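4-alpha-glucanotransferase (Corynebacterium glutamicum, PDB 5B68) belongs to the 4-alpha-glucanotransferases, amylomaltase-type enzymes built round a TIM barrel and carrying an N-terminal beta-sandwich domain. Local coordinates at residues Q183-R188 / P245-V250; P228-S233 / D288-K293. All blocks are in the same frame, centred on the assembly; numbering follows the deposited sequence.

Interaction 1 of 2, residues Q183-R188 / P245-V250; sequences QIYSVR and PIYIRV
Y247 reaches across from 245-250 and sets the phenol end of its ring against I184 and Y185, two buried residues of a short 3-10 turn. Its backbone lies in a second 3-10 turn; the CA atoms of Y185 and Y247 are 7.9 Å apart, and the long Y247 side chain spans the gap. Its CG lies anti to the carbonyl carbon (chi1 -65°), which carries the ring out toward the other segment. Y247 CE1 meets the CB of Y185 at 4.1 Å, at the edge and near the plane of the Y247 ring, while the CG2 methyl of I184 approaches the same CE1 obliquely at 4.2 Å. The hydroxyl lies in turn at the rim of the Y185 ring, Y247 OH standing 3.9 Å from Y185 CD2. The two tyrosines run side by side in the same direction, and no hydrogen bond joins the segments.

I246 CG2 lies over the centre of one face of Y247, and the backbone C of Q183 over the rim of one face of Y185. The far end of Y185 is tied in the plane of the Q183 side-chain carbonyl, on a lone pair of OE1, 2.6 Å from Y185 OH. Q183 O takes two bonds from S186, from N at 2.8 Å and from OG at 2.6 Å, which closes the 3-10 turn that carries Y185. The Y185 ring also makes a cation-pi contact with R286 of helix 286-301.

The contact joins two loops of the TIM barrel, those following the adjacent parallel strands 177-182 and 215-218, with I184 also resting on L204 of helix 198-209 and I246 on helix 286-301.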
ATOM      1  N   GLN A 183       1.432  -8.815  12.044  1.00 18.62           N
ATOM      2  CA  GLN A 183       1.708  -7.406  12.312  1.00 19.30           C
ATOM      3  C   GLN A 183       3.048  -7.348  13.014  1.00 19.35           C
ATOM      4  O   GLN A 183       3.165  -7.512  14.249  1.00 21.62           O
ATOM      5  CB  GLN A 183       0.588  -6.776  13.121  1.00 18.03           C
ATOM      6  CG  GLN A 183      -0.722  -6.830  12.419  1.00 21.69           C
ATOM      7  CD  GLN A 183      -0.813  -5.850  11.255  1.00 21.45           C
ATOM      8  OE1 GLN A 183      -0.737  -4.651  11.488  1.00 23.19           O
ATOM      9  NE2 GLN A 183      -1.013  -6.335  10.032  1.00 19.66           N
ATOM     10  N   ILE A 184       4.128  -7.206  12.245  1.00 19.94           N
ATOM     11  CA  ILE A 184       5.453  -7.510  12.778  1.00 20.47           C
ATOM     12  C   ILE A 184       5.900  -6.668  13.990  1.00 19.03           C
ATOM     13  O   ILE A 184       6.638  -7.171  14.840  1.00 20.09           O
ATOM     14  CB  ILE A 184       6.552  -7.556  11.637  1.00 22.61           C
ATOM     15  CG1 ILE A 184       7.848  -8.197  12.109  1.00 23.66           C
ATOM     16  CG2 ILE A 184       6.798  -6.155  11.123  1.00 23.93           C
ATOM     17  CD1 ILE A 184       7.645  -9.638  12.499  1.00 26.48           C
ATOM     18  N   TYR A 185       5.476  -5.415  14.044  1.00 20.76           N
ATOM     19  CA  TYR A 185       5.785  -4.515  15.210  1.00 20.25           C
ATOM     20  C   TYR A 185       5.242  -5.166  16.523  1.00 19.90           C
ATOM     21  O   TYR A 185       5.752  -4.926  17.604  1.00 23.11           O
ATOM     22  CB  TYR A 185       5.117  -3.114  15.014  1.00 20.94           C
ATOM     23  CG  TYR A 185       3.673  -3.142  14.665  1.00 20.38           C
ATOM     24  CD1 TYR A 185       2.702  -3.268  15.678  1.00 20.18           C
ATOM     25  CD2 TYR A 185       3.235  -3.137  13.352  1.00 18.58           C
ATOM     26  CE1 TYR A 185       1.388  -3.361  15.379  1.00 21.01           C
ATOM     27  CE2 TYR A 185       1.886  -3.237  13.028  1.00 19.30           C
ATOM     28  CZ  TYR A 185       0.977  -3.367  14.074  1.00 19.00           C
ATOM     29  OH  TYR A 185      -0.344  -3.495  13.833  1.00 21.64           O
ATOM     30  N   SER A 186       4.194  -5.963  16.386  1.00 20.27           N
ATOM     31  CA  SER A 186       3.552  -6.581  17.552  1.00 21.59           C
ATOM     32  C   SER A 186       4.128  -7.919  17.966  1.00 22.72           C
ATOM     33  O   SER A 186       3.726  -8.433  19.012  1.00 22.86           O
ATOM     34  CB  SER A 186       2.040  -6.774  17.331  1.00 21.69           C
ATOM     35  OG  SER A 186       1.712  -7.849  16.429  1.00 21.89           O
ATOM     36  N   VAL A 187       5.027  -8.486  17.171  1.00 21.20           N
ATOM     37  CA  VAL A 187       5.580  -9.800  17.449  1.00 21.50           C
ATOM     38  C   VAL A 187       7.015  -9.673  17.905  1.00 23.11           C
ATOM     39  O   VAL A 187       7.851  -9.170  17.197  1.00 25.97           O
ATOM     40  CB  VAL A 187       5.576 -10.691  16.199  1.00 21.47           C
ATOM     41  CG1 VAL A 187       5.964 -12.111  16.547  1.00 22.81           C
ATOM     42  CG2 VAL A 187       4.235 -10.660  15.531  1.00 22.08           C
ATOM     43  N   ARG A 188       7.287 -10.186  19.088  1.00 19.73           N
ATOM     44  CA  ARG A 188       8.560 -10.011  19.721  1.00 20.41           C
ATOM     45  C   ARG A 188       9.291 -11.335  19.887  1.00 20.70           C
ATOM     46  O   ARG A 188       8.687 -12.374  20.042  1.00 22.04           O
ATOM     47  CB  ARG A 188       8.373  -9.377  21.098  1.00 20.68           C
ATOM     48  CG  ARG A 188       8.052  -7.895  21.097  1.00 22.03           C
ATOM     49  CD  ARG A 188       6.571  -7.616  20.932  1.00 23.30           C
ATOM     50  NE  ARG A 188       5.771  -8.130  22.027  1.00 24.83           N
ATOM     51  CZ  ARG A 188       5.548  -7.506  23.175  1.00 28.29           C
ATOM     52  NH1 ARG A 188       6.076  -6.320  23.414  1.00 26.88           N
ATOM     53  NH2 ARG A 188       4.801  -8.074  24.094  1.00 26.82           N
ATOM     54  N   PRO A 245      13.003   3.462  10.005  1.00 19.37           N
ATOM     55  CA  PRO A 245      14.136   2.993  10.770  1.00 20.24           C
ATOM     56  C   PRO A 245      13.860   2.478  12.186  1.00 19.10           C
ATOM     57  O   PRO A 245      14.755   1.877  12.729  1.00 21.15           O
ATOM     58  CB  PRO A 245      15.110   4.227  10.779  1.00 21.89           C
ATOM     59  CG  PRO A 245      14.540   5.157   9.745  1.00 20.53           C
ATOM     60  CD  PRO A 245      13.050   4.932   9.823  1.00 20.79           C
ATOM     61  N   ILE A 246      12.645   2.616  12.702  1.00 20.12           N
ATOM     62  CA  ILE A 246      12.273   2.024  13.991  1.00 18.98           C
ATOM     63  C   ILE A 246      12.469   0.526  14.066  1.00 21.79           C
ATOM     64  O   ILE A 246      12.626  -0.033  15.175  1.00 21.57           O
ATOM     65  CB  ILE A 246      10.890   2.383  14.395  1.00 19.48           C
ATOM     66  CG1 ILE A 246      10.770   2.372  15.943  1.00 19.75           C
ATOM     67  CG2 ILE A 246       9.790   1.560  13.711  1.00 21.27           C
ATOM     68  CD1 ILE A 246       9.393   2.799  16.371  1.00 22.86           C
ATOM     69  N   TYR A 247      12.484  -0.095  12.893  1.00 19.48           N
ATOM     70  CA  TYR A 247      12.621  -1.531  12.755  1.00 20.69           C
ATOM     71  C   TYR A 247      14.064  -2.054  12.717  1.00 22.00           C
ATOM     72  O   TYR A 247      14.269  -3.237  12.739  1.00 21.07           O
ATOM     73  CB  TYR A 247      11.868  -2.021  11.520  1.00 20.69           C
ATOM     74  CG  TYR A 247      10.367  -1.862  11.561  1.00 21.40           C
ATOM     75  CD1 TYR A 247       9.593  -2.599  12.436  1.00 20.96           C
ATOM     76  CD2 TYR A 247       9.723  -0.999  10.701  1.00 18.66           C
ATOM     77  CE1 TYR A 247       8.231  -2.462  12.464  1.00 17.67           C
ATOM     78  CE2 TYR A 247       8.372  -0.861  10.726  1.00 20.01           C
ATOM     79  CZ  TYR A 247       7.625  -1.594  11.612  1.00 17.99           C
ATOM     80  OH  TYR A 247       6.281  -1.450  11.610  1.00 21.97           O
ATOM     81  N   ILE A 248      15.051  -1.171  12.656  1.00 20.96           N
ATOM     82  CA  ILE A 248      16.396  -1.583  12.674  1.00 19.61           C
ATOM     83  C   ILE A 248      16.724  -2.289  13.999  1.00 21.69           C
ATOM     84  O   ILE A 248      16.353  -1.772  15.091  1.00 20.03           O
ATOM     85  CB  ILE A 248      17.331  -0.383  12.536  1.00 20.96           C
ATOM     86  CG1 ILE A 248      17.201   0.255  11.127  1.00 21.76           C
ATOM     87  CG2 ILE A 248      18.754  -0.811  12.769  1.00 20.58           C
ATOM     88  CD1 ILE A 248      17.938   1.590  11.032  1.00 21.65           C
ATOM     89  N   ARG A 249      17.386  -3.438  13.922  1.00 20.59           N
ATOM     90  CA  ARG A 249      17.952  -4.042  15.115  1.00 22.14           C
ATOM     91  C   ARG A 249      19.380  -3.591  15.175  1.00 21.02           C
ATOM     92  O   ARG A 249      20.203  -3.998  14.390  1.00 20.30           O
ATOM     93  CB  ARG A 249      17.947  -5.556  15.086  1.00 24.32           C
ATOM     94  CG  ARG A 249      18.671  -6.116  16.300  1.00 24.89           C
ATOM     95  CD  ARG A 249      18.374  -7.566  16.597  1.00 26.16           C
ATOM     96  NE  ARG A 249      16.995  -7.819  16.967  1.00 25.04           N
ATOM     97  CZ  ARG A 249      16.577  -9.001  17.377  1.00 24.51           C
ATOM     98  NH1 ARG A 249      17.447  -9.983  17.471  1.00 25.15           N
ATOM     99  NH2 ARG A 249      15.316  -9.210  17.678  1.00 23.17           N
ATOM    100  N   VAL A 250      19.667  -2.758  16.145  1.00 21.45           N
ATOM    101  CA  VAL A 250      20.952  -2.059  16.113  1.00 25.12           C
ATOM    102  C   VAL A 250      22.111  -2.972  16.320  1.00 23.42           C
ATOM    103  O   VAL A 250      23.215  -2.776  15.761  1.00 22.04           O
ATOM    104  CB  VAL A 250      20.963  -0.841  17.097  1.00 24.53           C
ATOM    105  CG1 VAL A 250      19.825   0.132  16.814  1.00 25.48           C
ATOM    106  CG2 VAL A 250      20.970  -1.292  18.565  1.00 27.97           C
TER

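Interaction 2 of 2, residues P228-S233 / D288-K293; sequences PPTEDS and DVYAAK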
ATOM      1  N   PRO A 228      10.732  10.703  17.385  1.00 30.05           N
ATOM      2  CA  PRO A 228       9.447  10.711  18.091  1.00 33.44           C
ATOM      3  C   PRO A 228       8.997  12.127  18.409  1.00 35.66           C
ATOM      4  O   PRO A 228       9.874  12.953  18.506  1.00 39.03           O
ATOM      5  CB  PRO A 228       9.744   9.975  19.393  1.00 33.81           C
ATOM      6  CG  PRO A 228      11.180   9.652  19.396  1.00 31.10           C
ATOM      7  CD  PRO A 228      11.847  10.285  18.236  1.00 29.37           C
ATOM      8  N   PRO A 229       7.632  12.458  18.566  1.00 37.32           N
ATOM      9  CA  PRO A 229       6.693  11.329  18.472  1.00 38.65           C
ATOM     10  C   PRO A 229       6.374  10.877  17.060  1.00 38.90           C
ATOM     11  O   PRO A 229       6.395  11.678  16.155  1.00 36.59           O
ATOM     12  CB  PRO A 229       5.429  11.860  19.127  1.00 38.40           C
ATOM     13  CG  PRO A 229       5.367  13.237  18.665  1.00 43.00           C
ATOM     14  CD  PRO A 229       6.768  13.713  18.849  1.00 41.40           C
ATOM     15  N   THR A 230       6.041   9.602  16.905  1.00 30.70           N
ATOM     16  CA  THR A 230       5.870   8.993  15.590  1.00 32.13           C
ATOM     17  C   THR A 230       4.458   8.342  15.495  1.00 33.07           C
ATOM     18  O   THR A 230       3.866   7.985  16.518  1.00 36.45           O
ATOM     19  CB  THR A 230       7.066   8.062  15.249  1.00 34.13           C
ATOM     20  OG1 THR A 230       7.043   7.766  13.847  1.00 35.29           O
ATOM     21  CG2 THR A 230       7.044   6.786  16.072  1.00 35.42           C
ATOM     22  N   GLU A 231       3.932   8.293  14.281  1.00 31.95           N
ATOM     23  CA  GLU A 231       2.608   7.745  13.959  1.00 33.24           C
ATOM     24  C   GLU A 231       2.564   6.251  14.254  1.00 32.93           C
ATOM     25  O   GLU A 231       3.406   5.502  13.767  1.00 30.63           O
ATOM     26  CB  GLU A 231       2.332   7.979  12.447  1.00 30.91           C
ATOM     27  CG  GLU A 231       1.050   7.469  11.858  1.00 34.08           C
ATOM     28  CD  GLU A 231      -0.178   7.925  12.628  1.00 37.92           C
ATOM     29  OE1 GLU A 231      -0.323   9.160  12.834  1.00 33.04           O
ATOM     30  OE2 GLU A 231      -0.974   7.057  13.054  1.00 33.18           O
ATOM     31  N   ASP A 232       1.602   5.831  15.068  1.00 33.82           N
ATOM     32  CA  ASP A 232       1.354   4.380  15.301  1.00 30.48           C
ATOM     33  C   ASP A 232       0.848   3.638  14.042  1.00 27.98           C
ATOM     34  O   ASP A 232       1.239   2.492  13.787  1.00 26.10           O
ATOM     35  CB  ASP A 232       0.285   4.197  16.386  1.00 31.72           C
ATOM     36  CG  ASP A 232       0.763   4.568  17.804  1.00 31.34           C
ATOM     37  OD1 ASP A 232       1.923   4.442  18.155  1.00 30.40           O
ATOM     38  OD2 ASP A 232      -0.109   4.919  18.619  1.00 36.68           O
ATOM     39  N   SER A 233      -0.074   4.252  13.302  1.00 24.98           N
ATOM     40  CA  SER A 233      -0.628   3.606  12.097  1.00 21.84           C
ATOM     41  C   SER A 233       0.374   3.367  10.974  1.00 27.50           C
ATOM     42  O   SER A 233       0.920   4.300  10.394  1.00 23.45           O
ATOM     43  CB  SER A 233      -1.795   4.359  11.529  1.00 22.48           C
ATOM     44  OG  SER A 233      -2.385   3.644  10.468  1.00 23.83           O
ATOM     45  N   ASP A 288       9.477   5.861  23.026  1.00 28.39           N
ATOM     46  CA  ASP A 288      10.768   5.705  23.771  1.00 30.14           C
ATOM     47  C   ASP A 288      11.712   4.686  23.155  1.00 29.78           C
ATOM     48  O   ASP A 288      12.918   4.858  23.155  1.00 30.28           O
ATOM     49  CB  ASP A 288      10.584   5.501  25.293  1.00 38.70           C
ATOM     50  CG  ASP A 288       9.653   4.367  25.644  1.00 41.40           C
ATOM     51  OD1 ASP A 288       9.160   3.638  24.767  1.00 39.15           O
ATOM     52  OD2 ASP A 288       9.382   4.217  26.847  1.00 46.38           O
ATOM     53  N   VAL A 289      11.148   3.642  22.563  1.00 27.25           N
ATOM     54  CA  VAL A 289      11.983   2.689  21.782  1.00 28.94           C
ATOM     55  C   VAL A 289      12.709   3.403  20.613  1.00 21.95           C
ATOM     56  O   VAL A 289      13.922   3.227  20.420  1.00 23.70           O
ATOM     57  CB  VAL A 289      11.160   1.492  21.207  1.00 27.72           C
ATOM     58  CG1 VAL A 289      12.077   0.570  20.381  1.00 27.64           C
ATOM     59  CG2 VAL A 289      10.534   0.670  22.357  1.00 32.97           C
ATOM     60  N   TYR A 290      11.980   4.265  19.935  1.00 25.72           N
ATOM     61  CA  TYR A 290      12.553   4.919  18.725  1.00 23.80           C
ATOM     62  C   TYR A 290      13.670   5.890  19.139  1.00 24.89           C
ATOM     63  O   TYR A 290      14.779   5.865  18.593  1.00 24.62           O
ATOM     64  CB  TYR A 290      11.445   5.657  17.980  1.00 25.62           C
ATOM     65  CG  TYR A 290      11.750   6.074  16.551  1.00 24.01           C
ATOM     66  CD1 TYR A 290      12.788   5.511  15.825  1.00 23.83           C
ATOM     67  CD2 TYR A 290      10.978   7.064  15.955  1.00 24.45           C
ATOM     68  CE1 TYR A 290      13.022   5.915  14.482  1.00 23.98           C
ATOM     69  CE2 TYR A 290      11.181   7.434  14.622  1.00 27.58           C
ATOM     70  CZ  TYR A 290      12.218   6.868  13.909  1.00 24.32           C
ATOM     71  OH  TYR A 290      12.385   7.276  12.587  1.00 28.81           O
ATOM     72  N   ALA A 291      13.335   6.700  20.127  1.00 27.72           N
ATOM     73  CA  ALA A 291      14.308   7.658  20.670  1.00 27.60           C
ATOM     74  C   ALA A 291      15.573   6.955  21.107  1.00 26.96           C
ATOM     75  O   ALA A 291      16.659   7.405  20.817  1.00 25.62           O
ATOM     76  CB  ALA A 291      13.698   8.480  21.808  1.00 27.68           C
ATOM     77  N   ALA A 292      15.440   5.815  21.776  1.00 28.37           N
ATOM     78  CA  ALA A 292      16.609   5.071  22.208  1.00 25.60           C
ATOM     79  C   ALA A 292      17.425   4.444  21.066  1.00 27.07           C
ATOM     80  O   ALA A 292      18.659   4.513  21.026  1.00 24.59           O
ATOM     81  CB  ALA A 292      16.172   4.013  23.219  1.00 27.12           C
ATOM     82  N   LYS A 293      16.732   3.843  20.077  1.00 23.57           N
ATOM     83  CA  LYS A 293      17.450   3.374  18.911  1.00 24.01           C
ATOM     84  C   LYS A 293      18.203   4.516  18.183  1.00 21.16           C
ATOM     85  O   LYS A 293      19.306   4.334  17.751  1.00 22.87           O
ATOM     86  CB  LYS A 293      16.494   2.661  17.947  1.00 23.15           C
ATOM     87  CG  LYS A 293      16.035   1.280  18.479  1.00 25.46           C
ATOM     88  CD  LYS A 293      15.297   0.473  17.414  1.00 25.46           C
ATOM     89  CE  LYS A 293      14.776  -0.887  17.989  1.00 25.45           C
ATOM     90  NZ  LYS A 293      14.332  -1.775  16.887  1.00 25.26           N
TER
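The irregular segment 228-233, extended from P228 to E231, passes beside residues 288-293 of helix 286-301, coming nearest where the CA atoms of P228 and A291 are 6.3 Å apart. A cis peptide bond before P229 bends the chain here, and T230 follows with its CB directed at the helix. Within 288-293 the helical bonds are regular, A292 N to D288 O and K293 N to V289 O.

P228 lays its pyrrolidine ring against two successive helix residues. Its CG touches the methyl of A291, 3.7 Å from A291 CB, and its CD lies 4.0 Å from CD2 of Y290. Y290 is the larger of the two helical partners: with CG anti to the backbone N (chi1 -165°), its ring leaves the helix toward the loop. The side chains of P228 and Y290 meet at a slant, whereas that of T230 crosses Y290 at nearly a right angle and brings T230 CG2 to 3.9 Å from Y290 CD2, oblique to the ring.

This is apolar packing of a long barrel loop on helix 286-301, which comes later in the same long excursion between barrel strands 215-218 and 382-387; no hydrogen bond links the two segments. The polar ends find partners close by. T230 OG1 is bonded to E225 OE1, and the hydroxyl of Y290 to the carbonyl of E225, so E225 holds both sides of the contact. Further along, E231 OE2 accepts the backbone N-H of S233 at 3.0 Å (150°), on the anti side of the carboxylate, and D232 forms a salt bridge with R286 at the start of the helix.

How the interactions relate
From the N terminus, the chain leaves strand 177-182 into 183-188, passes helix 198-209 and strand 215-218, and then runs through 228-233 and 245-250 in one long loop before helices 261-277 and 286-301. Interaction 1 closes a loop of 56 residues that spans strand 215-218; interaction 2 closes one of 54, with both ends between strands 215-218 and 382-387. Their segments alternate, so the two closures cross. They are also joined directly: K293 NZ probably hydrogen-bonds to the carbonyl oxygens of I246 and I248, and I246 packs on Y290. Interaction 1 joins the loops after two neighbouring barrel strands; interaction 2 ties the second loop to helix 286-301.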